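Local coordinates for protein inositol monophosphatase (Staphylococcus aureus, PDB 5DW8) that probably hydrolyses the phosphate ester of inositol monophosphates and related substrates with the help of metal ions, and here holds adenosine-2'-monophosphate and calcium, at residues L71-H76 with Q213-A218; G173-E178 with D261-H266; D44-V49 with D94-F99. All coordinates share one frame; numbering follows the deposited sequence.

Contact 1 of 3, residues L71-H76 with Q213-A218. With CA (calcium ion), chain E; 2AM (adenosine-2'-monophosphate), chain D.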
loop_
_atom_site.group_PDB
_atom_site.type_symbol
_atom_site.label_atom_id
_atom_site.label_comp_id
_atom_site.label_asym_id
_atom_site.label_seq_id
_atom_site.Cartn_x
_atom_site.Cartn_y
_atom_site.Cartn_z
ATOM N N LEU A 71 -1.477 28.800 -2.576
ATOM C CA LEU A 71 -1.557 28.257 -1.219
ATOM C C LEU A 71 -0.710 26.998 -1.181
ATOM O O LEU A 71 -1.032 26.031 -1.865
ATOM C CB LEU A 71 -3.004 27.931 -0.882
ATOM C CG LEU A 71 -3.330 27.320 0.493
ATOM C CD1 LEU A 71 -2.903 28.202 1.653
ATOM C CD2 LEU A 71 -4.823 27.056 0.536
ATOM N N GLY A 72 0.379 27.009 -0.411
ATOM C CA GLY A 72 1.291 25.866 -0.324
ATOM C C GLY A 72 1.338 25.184 1.035
ATOM O O GLY A 72 1.042 25.801 2.035
ATOM N N GLU A 73 1.684 23.892 1.029
ATOM C CA GLU A 73 2.064 23.129 2.203
ATOM C C GLU A 73 3.211 23.845 2.880
ATOM O O GLU A 73 3.239 23.948 4.077
ATOM C CB GLU A 73 2.523 21.700 1.808
ATOM C CG GLU A 73 2.923 20.778 2.960
ATOM C CD GLU A 73 4.405 20.870 3.377
ATOM O OE1 GLU A 73 5.245 21.185 2.497
ATOM O OE2 GLU A 73 4.738 20.647 4.591
ATOM N N GLU A 74 4.158 24.346 2.110
ATOM C CA GLU A 74 5.345 24.953 2.728
ATOM C C GLU A 74 5.167 26.381 3.178
ATOM O O GLU A 74 6.153 27.065 3.390
ATOM C CB GLU A 74 6.586 24.844 1.799
ATOM C CG GLU A 74 7.846 24.421 2.532
ATOM C CD GLU A 74 7.652 23.128 3.333
ATOM O OE1 GLU A 74 7.121 22.139 2.761
ATOM O OE2 GLU A 74 8.006 23.117 4.540
ATOM N N GLY A 75 3.933 26.848 3.303
ATOM C CA GLY A 75 3.681 28.177 3.865
ATOM C C GLY A 75 3.166 29.271 2.941
ATOM O O GLY A 75 2.564 30.208 3.433
ATOM N N HIS A 76 3.378 29.187 1.620
ATOM C CA HIS A 76 2.932 30.262 0.718
ATOM C C HIS A 76 1.417 30.412 0.823
ATOM O O HIS A 76 0.677 29.412 0.791
ATOM C CB HIS A 76 3.278 29.986 -0.766
ATOM C CG HIS A 76 4.735 29.845 -1.047
ATOM N ND1 HIS A 76 5.502 30.882 -1.527
ATOM C CD2 HIS A 76 5.563 28.780 -0.959
ATOM C CE1 HIS A 76 6.752 30.471 -1.681
ATOM N NE2 HIS A 76 6.812 29.192 -1.356
ATOM N N GLN A 213 -5.302 18.596 4.933
ATOM C CA GLN A 213 -5.243 20.009 4.655
ATOM C C GLN A 213 -5.563 20.198 3.212
ATOM O O GLN A 213 -5.369 19.293 2.409
ATOM C CB GLN A 213 -3.843 20.550 5.005
ATOM C CG GLN A 213 -3.585 20.621 6.526
ATOM C CD GLN A 213 -3.928 21.986 7.108
ATOM O OE1 GLN A 213 -4.838 22.666 6.641
ATOM N NE2 GLN A 213 -3.173 22.405 8.113
ATOM N N PRO A 214 -6.056 21.376 2.862
ATOM C CA PRO A 214 -6.474 21.727 1.504
ATOM C C PRO A 214 -5.598 21.188 0.358
ATOM O O PRO A 214 -6.136 20.670 -0.617
ATOM C CB PRO A 214 -6.432 23.254 1.524
ATOM C CG PRO A 214 -6.730 23.600 2.935
ATOM C CD PRO A 214 -6.128 22.530 3.778
ATOM N N TRP A 215 -4.286 21.359 0.446
ATOM C CA TRP A 215 -3.342 20.879 -0.582
ATOM C C TRP A 215 -3.313 19.363 -0.752
ATOM O O TRP A 215 -2.982 18.866 -1.835
ATOM C CB TRP A 215 -1.911 21.389 -0.305
ATOM C CG TRP A 215 -1.483 21.253 1.125
ATOM C CD1 TRP A 215 -1.008 20.125 1.742
ATOM C CD2 TRP A 215 -1.501 22.274 2.126
ATOM N NE1 TRP A 215 -0.743 20.377 3.054
ATOM C CE2 TRP A 215 -1.031 21.694 3.319
ATOM C CE3 TRP A 215 -1.855 23.623 2.126
ATOM C CZ2 TRP A 215 -0.918 22.419 4.513
ATOM C CZ3 TRP A 215 -1.723 24.360 3.320
ATOM C CH2 TRP A 215 -1.264 23.748 4.494
ATOM N N ASP A 216 -3.633 18.624 0.306
ATOM C CA ASP A 216 -3.686 17.162 0.215
ATOM C C ASP A 216 -4.858 16.607 -0.610
ATOM O O ASP A 216 -4.748 15.497 -1.135
ATOM C CB ASP A 216 -3.794 16.539 1.603
ATOM C CG ASP A 216 -2.511 16.650 2.407
ATOM O OD1 ASP A 216 -2.628 16.950 3.647
ATOM O OD2 ASP A 216 -1.418 16.447 1.806
ATOM N N PHE A 217 -5.975 17.344 -0.704
ATOM C CA PHE A 217 -7.124 16.876 -1.493
ATOM C C PHE A 217 -7.488 17.756 -2.696
ATOM O O PHE A 217 -8.362 17.433 -3.462
ATOM C CB PHE A 217 -8.345 16.676 -0.600
ATOM C CG PHE A 217 -8.758 17.889 0.190
ATOM C CD1 PHE A 217 -9.409 18.951 -0.417
ATOM C CD2 PHE A 217 -8.522 17.951 1.553
ATOM C CE1 PHE A 217 -9.812 20.056 0.308
ATOM C CE2 PHE A 217 -8.918 19.043 2.295
ATOM C CZ PHE A 217 -9.573 20.102 1.675
ATOM N N ALA A 218 -6.815 18.878 -2.843
ATOM C CA ALA A 218 -7.182 19.852 -3.843
ATOM C C ALA A 218 -7.099 19.251 -5.220
ATOM O O ALA A 218 -8.121 19.186 -5.908
ATOM C CB ALA A 218 -6.293 21.079 -3.739
HETATM CA CA CA E . 0.692 16.594 2.605
HETATM P P 2AM D . 2.329 14.738 4.079
HETATM O O1P 2AM D . 2.957 13.339 3.595
HETATM O O2P 2AM D . 2.761 14.883 5.642
HETATM O O3P 2AM D . 2.833 15.819 3.188
HETATM C "C5'" 2AM D . -0.108 10.528 5.769
HETATM O "O5'" 2AM D . -0.319 9.140 5.459
HETATM C "C4'" 2AM D . -1.017 11.302 4.824
HETATM O "O4'" 2AM D . -1.831 12.275 5.566
HETATM C "C3'" 2AM D . -0.209 12.143 3.864
HETATM O "O3'" 2AM D . -1.047 12.425 2.753
HETATM C "C2'" 2AM D . 0.079 13.361 4.773
HETATM O "O2'" 2AM D . 0.671 14.515 4.094
HETATM C "C1'" 2AM D . -1.321 13.628 5.282
HETATM N N9 2AM D . -1.381 14.490 6.517
HETATM C C8 2AM D . -2.140 15.584 6.659
HETATM N N7 2AM D . -1.960 16.076 7.886
HETATM C C5 2AM D . -1.083 15.287 8.511
HETATM C C6 2AM D . -0.565 15.346 9.748
HETATM N N6 2AM D . -0.978 16.359 10.508
HETATM N N1 2AM D . 0.317 14.427 10.206
HETATM C C2 2AM D . 0.704 13.387 9.347
HETATM N N3 2AM D . 0.147 13.350 8.052
HETATM C C4 2AM D . -0.726 14.302 7.666
#
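The indole of Trp-215 lies with one face against the backbone of Gly-72 and Glu-73 and the opposite face against CB of Gln-213, two residues earlier in the chain. Glu-73 CA sits almost centrally over the six-membered ring, 3.6 Å from its centroid and 13° off the normal, a well-placed CH-pi contact. Nearer the rim, the carbonyl atom Gly-72 O approaches Trp-215 CZ3 obliquely at 3.4 Å. Leu-71 closes the edge: its CG lies near the ring plane, 4.3 Å from Trp-215 CE3, while its CD2 methyl meets Pro-214 CB at 4.2 Å. Beyond CA, the Glu-73 side chain leaves the benzene half and runs over the pyrrole side, its CG 3.7 Å from Trp-215 NE1. There it bends at chi2 (-88°), carrying the carboxylate away, nearly perpendicular to the indole plane, toward a second calcium ion.

A type I turn from Gly-72 to Gly-75 carries the family's Gly-Glu-Glu motif at the end of strand 69-72, and Trp-215 and Asp-216 open its Trp-Asp motif at the start of helix 214-226. Asp-216 OD2 binds calcium at 2.3 Å; the ligand atoms O3P and O2' and Asp-91 bind the same ion.

No hydrogen bond crosses between the segments, which are joined by van der Waals and CH-pi contact, chiefly through the indole. This packing holds the turn bearing Glu-73 beside the helix start bearing Asp-216, each next to a calcium ion, consistent with a metal-dependent phosphatase site.

Contact 2 of 3, residues G173-E178 with D261-H266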
loop_
_atom_site.group_PDB
_atom_site.type_symbol
_atom_site.label_atom_id
_atom_site.label_comp_id
_atom_site.label_asym_id
_atom_site.label_seq_id
_atom_site.Cartn_x
_atom_site.Cartn_y
_atom_site.Cartn_z
ATOM N N GLY A 173 -11.782 5.243 17.055
ATOM C CA GLY A 173 -11.461 3.817 16.955
ATOM C C GLY A 173 -12.615 2.845 16.855
ATOM O O GLY A 173 -12.635 2.052 15.927
ATOM N N GLU A 174 -13.580 2.907 17.781
ATOM C CA GLU A 174 -14.782 2.033 17.725
ATOM C C GLU A 174 -15.543 2.269 16.446
ATOM O O GLU A 174 -15.942 1.325 15.747
ATOM C CB GLU A 174 -15.749 2.261 18.896
ATOM C CG GLU A 174 -15.214 1.866 20.267
ATOM C CD GLU A 174 -14.820 0.392 20.382
ATOM O OE1 GLU A 174 -13.837 0.115 21.099
ATOM O OE2 GLU A 174 -15.475 -0.490 19.775
ATOM N N ILE A 175 -15.721 3.545 16.134
ATOM C CA ILE A 175 -16.388 3.954 14.909
ATOM C C ILE A 175 -15.723 3.325 13.657
ATOM O O ILE A 175 -16.415 2.718 12.863
ATOM C CB ILE A 175 -16.478 5.495 14.802
ATOM C CG1 ILE A 175 -17.204 6.067 16.024
ATOM C CG2 ILE A 175 -17.205 5.896 13.525
ATOM C CD1 ILE A 175 -17.049 7.567 16.224
ATOM N N PHE A 176 -14.409 3.439 13.491
ATOM C CA PHE A 176 -13.744 2.854 12.312
ATOM C C PHE A 176 -13.603 1.340 12.388
ATOM O O PHE A 176 -13.482 0.703 11.364
ATOM C CB PHE A 176 -12.375 3.474 12.068
ATOM C CG PHE A 176 -12.419 4.892 11.524
ATOM C CD1 PHE A 176 -13.262 5.237 10.478
ATOM C CD2 PHE A 176 -11.603 5.868 12.042
ATOM C CE1 PHE A 176 -13.293 6.526 9.966
ATOM C CE2 PHE A 176 -11.628 7.160 11.533
ATOM C CZ PHE A 176 -12.473 7.486 10.489
ATOM N N LYS A 177 -13.633 0.776 13.598
ATOM C CA LYS A 177 -13.627 -0.658 13.817
ATOM C C LYS A 177 -14.793 -1.340 13.092
ATOM O O LYS A 177 -14.598 -2.258 12.270
ATOM C CB LYS A 177 -13.726 -0.957 15.323
ATOM C CG LYS A 177 -12.458 -1.485 16.021
ATOM C CD LYS A 177 -11.220 -0.587 15.918
ATOM C CE LYS A 177 -10.215 -0.802 17.066
ATOM N NZ LYS A 177 -10.628 -0.400 18.452
ATOM N N GLU A 178 -16.006 -0.886 13.409
ATOM C CA GLU A 178 -17.212 -1.385 12.772
ATOM C C GLU A 178 -17.055 -1.347 11.276
ATOM O O GLU A 178 -17.422 -2.290 10.602
ATOM C CB GLU A 178 -18.435 -0.567 13.168
ATOM C CG GLU A 178 -19.480 -1.331 13.951
ATOM C CD GLU A 178 -19.176 -1.406 15.430
ATOM O OE1 GLU A 178 -20.121 -1.215 16.225
ATOM O OE2 GLU A 178 -18.017 -1.672 15.808
ATOM N N ASP A 261 -24.977 4.631 7.622
ATOM C CA ASP A 261 -25.039 3.490 8.499
ATOM C C ASP A 261 -24.051 3.535 9.639
ATOM O O ASP A 261 -24.355 3.090 10.743
ATOM C CB ASP A 261 -24.793 2.218 7.690
ATOM C CG ASP A 261 -25.249 0.975 8.417
ATOM O OD1 ASP A 261 -24.620 -0.090 8.251
ATOM O OD2 ASP A 261 -26.251 1.061 9.159
ATOM N N TYR A 262 -22.860 4.043 9.367
ATOM C CA TYR A 262 -21.718 3.742 10.195
ATOM C C TYR A 262 -21.163 4.954 10.880
ATOM O O TYR A 262 -20.635 4.846 11.974
ATOM C CB TYR A 262 -20.644 3.055 9.350
ATOM C CG TYR A 262 -20.960 1.613 9.108
ATOM C CD1 TYR A 262 -20.810 0.683 10.125
ATOM C CD2 TYR A 262 -21.457 1.169 7.880
ATOM C CE1 TYR A 262 -21.140 -0.651 9.930
ATOM C CE2 TYR A 262 -21.779 -0.169 7.682
ATOM C CZ TYR A 262 -21.616 -1.060 8.719
ATOM O OH TYR A 262 -21.914 -2.375 8.561
ATOM N N LEU A 263 -21.272 6.105 10.233
ATOM C CA LEU A 263 -20.778 7.360 10.799
ATOM C C LEU A 263 -21.878 8.194 11.464
ATOM O O LEU A 263 -21.755 8.617 12.621
ATOM C CB LEU A 263 -20.118 8.201 9.704
ATOM C CG LEU A 263 -18.865 7.577 9.095
ATOM C CD1 LEU A 263 -18.366 8.449 7.952
ATOM C CD2 LEU A 263 -17.809 7.389 10.170
ATOM N N GLU A 264 -22.953 8.402 10.723
ATOM C CA GLU A 264 -23.961 9.376 11.074
ATOM C C GLU A 264 -24.783 9.006 12.372
ATOM O O GLU A 264 -25.217 9.897 13.110
ATOM C CB GLU A 264 -24.809 9.566 9.828
ATOM C CG GLU A 264 -25.525 10.873 9.685
ATOM C CD GLU A 264 -24.613 12.067 9.609
ATOM O OE1 GLU A 264 -24.100 12.418 8.518
ATOM O OE2 GLU A 264 -24.469 12.693 10.680
ATOM N N PRO A 265 -24.950 7.701 12.702
ATOM C CA PRO A 265 -25.500 7.433 14.053
ATOM C C PRO A 265 -24.585 7.858 15.225
ATOM O O PRO A 265 -25.066 8.013 16.332
ATOM C CB PRO A 265 -25.702 5.909 14.057
ATOM C CG PRO A 265 -25.807 5.542 12.621
ATOM C CD PRO A 265 -24.823 6.452 11.938
ATOM N N HIS A 266 -23.286 8.034 14.981
ATOM C CA HIS A 266 -22.360 8.572 15.988
ATOM C C HIS A 266 -22.079 10.046 15.744
ATOM O O HIS A 266 -21.011 10.531 16.120
ATOM C CB HIS A 266 -21.017 7.803 15.980
ATOM C CG HIS A 266 -21.146 6.306 16.101
ATOM N ND1 HIS A 266 -21.471 5.671 17.284
ATOM C CD2 HIS A 266 -20.945 5.318 15.187
ATOM C CE1 HIS A 266 -21.494 4.361 17.084
ATOM N NE2 HIS A 266 -21.175 4.120 15.821
#
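Ile-175 lies over one face of the His-266 imidazole, its CG1 4.2 Å from the ring centroid and 24° off the normal. This is a CH-pi contact displaced toward the rim, with CG1 3.9 Å from His-266 CD2, and the two side chains run past each other in opposite directions. The CD1 methyl continues along the histidine to its CB, at 4.0 Å. The other branch of the isoleucine works in a different place: CG2, set anti to the backbone N while CG1 sits beside it (chi1 -57°), reaches CD2 of Leu-263 at 3.7 Å. The leucine side chain crosses it at about a right angle. The same CG2 methyl also rests against the backbone carbonyl Tyr-262 O, 3.9 Å away, an oxygen that lies in the plane of the His-266 ring at its edge.

These contacts join helix 172-182 to the C-terminal part of helix 252-263, with a wider pi-type turn and then a 3-10 segment, after which His-266 takes the N-cap position of helix 267-276. Both Ile-175 and Leu-263 also touch Leu-270 of that last helix. In the inositol monophosphatase fold of layered helices and sheets, the contact lies among the helices of the half with the five-stranded mixed sheet, at a distance from the calcium and nucleotide sites.

One helical turn beyond Ile-175, Glu-178 uses its aliphatic part: CB comes obliquely to the Tyr-262 ring, 4.1 Å from CD1, and the chain then bends at chi2 (83°). Its carboxylate stays apart from the histidine, with OE1 5.5 Å from His-266 NE2. Phe-176 packs on Ile-162 and Leu-167, while Lys-177 meets Leu-167 of the second subunit.

Contact 3 of 3, residues D44-V49 with D94-F99. With 2AM (adenosine-2'-monophosphate), chain D.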
loop_
_atom_site.group_PDB
_atom_site.type_symbol
_atom_site.label_atom_id
_atom_site.label_comp_id
_atom_site.label_asym_id
_atom_site.label_seq_id
_atom_site.Cartn_x
_atom_site.Cartn_y
_atom_site.Cartn_z
ATOM N N ASP A 44 16.933 15.353 6.898
ATOM C CA ASP A 44 17.118 16.717 6.424
ATOM C C ASP A 44 16.931 16.793 4.926
ATOM O O ASP A 44 16.604 17.846 4.392
ATOM C CB ASP A 44 18.516 17.218 6.773
ATOM C CG ASP A 44 18.715 17.395 8.269
ATOM O OD1 ASP A 44 19.841 17.154 8.765
ATOM O OD2 ASP A 44 17.737 17.775 8.950
ATOM N N LEU A 45 17.157 15.681 4.238
ATOM C CA LEU A 45 16.945 15.649 2.810
ATOM C C LEU A 45 15.522 16.070 2.496
ATOM O O LEU A 45 15.308 16.946 1.669
ATOM C CB LEU A 45 17.182 14.251 2.228
ATOM C CG LEU A 45 16.653 14.099 0.780
ATOM C CD1 LEU A 45 17.274 15.137 -0.144
ATOM C CD2 LEU A 45 16.890 12.705 0.227
ATOM N N VAL A 46 14.559 15.431 3.148
ATOM C CA VAL A 46 13.154 15.612 2.792
ATOM C C VAL A 46 12.691 17.041 3.014
ATOM O O VAL A 46 11.816 17.508 2.292
ATOM C CB VAL A 46 12.207 14.594 3.517
ATOM C CG1 VAL A 46 12.344 14.653 5.036
ATOM C CG2 VAL A 46 10.749 14.777 3.087
ATOM N N THR A 47 13.293 17.738 3.978
ATOM C CA THR A 47 12.850 19.084 4.379
ATOM C C THR A 47 13.231 20.139 3.326
ATOM O O THR A 47 12.431 21.026 2.965
ATOM C CB THR A 47 13.466 19.444 5.740
ATOM O OG1 THR A 47 13.324 18.319 6.619
ATOM C CG2 THR A 47 12.809 20.714 6.352
ATOM N N ASN A 48 14.479 20.040 2.865
ATOM C CA ASN A 48 14.865 20.628 1.585
ATOM C C ASN A 48 14.193 19.728 0.548
ATOM O O ASN A 48 13.715 18.682 0.870
ATOM C CB ASN A 48 16.392 20.651 1.437
ATOM C CG ASN A 48 17.088 21.373 2.601
ATOM O OD1 ASN A 48 17.119 22.620 2.656
ATOM N ND2 ASN A 48 17.658 20.592 3.530
ATOM N N VAL A 49 14.117 20.105 -0.694
ATOM C CA VAL A 49 13.323 19.283 -1.637
ATOM C C VAL A 49 11.854 19.686 -1.551
ATOM O O VAL A 49 11.319 20.180 -2.506
ATOM C CB VAL A 49 13.438 17.742 -1.428
ATOM C CG1 VAL A 49 12.511 16.997 -2.385
ATOM C CG2 VAL A 49 14.860 17.281 -1.657
ATOM N N ASP A 94 3.297 14.981 -1.111
ATOM C CA ASP A 94 2.385 14.186 -0.334
ATOM C C ASP A 94 2.965 12.796 -0.165
ATOM O O ASP A 94 3.196 12.101 -1.155
ATOM C CB ASP A 94 1.022 14.104 -1.006
ATOM C CG ASP A 94 -0.057 13.679 -0.045
ATOM O OD1 ASP A 94 -0.005 14.085 1.115
ATOM O OD2 ASP A 94 -0.931 12.908 -0.440
ATOM N N GLY A 95 3.187 12.414 1.100
ATOM C CA GLY A 95 3.831 11.147 1.482
ATOM C C GLY A 95 5.300 11.343 1.819
ATOM O O GLY A 95 6.152 10.673 1.271
ATOM N N THR A 96 5.601 12.250 2.743
ATOM C CA THR A 96 7.001 12.546 3.131
ATOM C C THR A 96 7.665 11.339 3.727
ATOM O O THR A 96 8.812 11.037 3.396
ATOM C CB THR A 96 7.177 13.724 4.152
ATOM O OG1 THR A 96 6.387 13.510 5.341
ATOM C CG2 THR A 96 6.806 15.044 3.530
ATOM N N LEU A 97 6.963 10.646 4.612
ATOM C CA LEU A 97 7.544 9.458 5.174
ATOM C C LEU A 97 7.880 8.467 4.098
ATOM O O LEU A 97 8.992 7.966 4.086
ATOM C CB LEU A 97 6.644 8.826 6.214
ATOM C CG LEU A 97 6.515 9.668 7.469
ATOM C CD1 LEU A 97 5.559 8.954 8.378
ATOM C CD2 LEU A 97 7.829 9.957 8.189
ATOM N N ASN A 98 6.954 8.197 3.180
ATOM C CA ASN A 98 7.209 7.255 2.093
ATOM C C ASN A 98 8.409 7.748 1.308
ATOM O O ASN A 98 9.291 6.974 0.951
ATOM C CB ASN A 98 6.014 7.153 1.121
ATOM C CG ASN A 98 4.791 6.435 1.706
ATOM O OD1 ASN A 98 4.823 5.799 2.765
ATOM N ND2 ASN A 98 3.687 6.545 0.990
ATOM N N PHE A 99 8.442 9.048 1.033
ATOM C CA PHE A 99 9.574 9.649 0.304
ATOM C C PHE A 99 10.923 9.302 0.967
ATOM O O PHE A 99 11.842 8.845 0.301
ATOM C CB PHE A 99 9.405 11.189 0.174
ATOM C CG PHE A 99 10.655 11.884 -0.293
ATOM C CD1 PHE A 99 10.881 12.100 -1.635
ATOM C CD2 PHE A 99 11.622 12.272 0.614
ATOM C CE1 PHE A 99 12.040 12.703 -2.066
ATOM C CE2 PHE A 99 12.783 12.865 0.198
ATOM C CZ PHE A 99 13.007 13.074 -1.141
HETATM P P 2AM D . 2.329 14.738 4.079
HETATM O O1P 2AM D . 2.957 13.339 3.595
HETATM O O2P 2AM D . 2.761 14.883 5.642
HETATM O O3P 2AM D . 2.833 15.819 3.188
HETATM C "C5'" 2AM D . -0.108 10.528 5.769
HETATM O "O5'" 2AM D . -0.319 9.140 5.459
HETATM C "C4'" 2AM D . -1.017 11.302 4.824
HETATM O "O4'" 2AM D . -1.831 12.275 5.566
HETATM C "C3'" 2AM D . -0.209 12.143 3.864
HETATM O "O3'" 2AM D . -1.047 12.425 2.753
HETATM C "C2'" 2AM D . 0.079 13.361 4.773
HETATM O "O2'" 2AM D . 0.671 14.515 4.094
HETATM C "C1'" 2AM D . -1.321 13.628 5.282
HETATM N N9 2AM D . -1.381 14.490 6.517
HETATM C C8 2AM D . -2.140 15.584 6.659
HETATM N N7 2AM D . -1.960 16.076 7.886
HETATM C C5 2AM D . -1.083 15.287 8.511
HETATM C C6 2AM D . -0.565 15.346 9.748
HETATM N N6 2AM D . -0.978 16.359 10.508
HETATM N N1 2AM D . 0.317 14.427 10.206
HETATM C C2 2AM D . 0.704 13.387 9.347
HETATM N N3 2AM D . 0.147 13.350 8.052
HETATM C C4 2AM D . -0.726 14.302 7.666
#
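Phe-99 wedges its ring against three aliphatic side chains of helix 44-64, and this is the tight part of the contact. Val-46 comes closest, its CG2 3.6 Å from Phe-99 CD2, the two side chains sliding past each other in opposite directions. Leu-45 CG meets the ring at its edge, near the plane, 4.1 Å from Phe-99 CE2. At the far end Val-49 CG1 approaches Phe-99 CZ obliquely. With CG anti to the backbone N (chi1 168°), the phenylalanine is directed across to helix 44-64; Phe-106 packs edge-to-face with it and Met-30 of helix 11-32 touches it too.

Toward Thr-96 the packing narrows to Val-46 CG2, which lies 3.9 Å from Thr-96 CB and also meets its CG2. Asp-44, Thr-47 and Asn-48 lie on the exposed side of helix 44-64.

Asp-94, Gly-95 and Thr-96 belong to the Asp-Pro-Ile-Asp-Gly-Thr signature of the family, and Gly-95 is the N-cap of helix 96-102. Its N gives a hydrogen bond to the ligand atom O1P at 2.7 Å, and Thr-96 N gives a second to the same O1P at 3.0 Å. Asp-94 OD1 accepts one from the ribose O3' at 2.6 Å. The phosphate therefore sits at a helix N-terminus, whose dipole would favour its negative charge, while the apolar ring one turn further on packs this phosphate-binding helix against helix 44-64.

In the fold
Contacts 1 and 3 both border the nucleotide site and touch each other where Asp-216 approaches Asp-94. The three hold different elements, though helix 44-64 of contact 3 is followed in the chain by strand 69-72 of contact 1. Contact 1 lies deepest, its centre about 10 Å from the centre of the chain; the centre of contact 3 is about 17 Å from that point and that of contact 2, the peripheral one, about 23 Å. None has a hydrogen bond between its segments. Each holds by van der Waals packing: backbone on indole in contact 1, isoleucine on leucine and imidazole in contact 2, aliphatic groups round a phenyl ring in contact 3. What differs is the flank, calcium-binding carboxylate in contact 1, phosphate-binding backbone in contact 3, an exposed glutamate in contact 2.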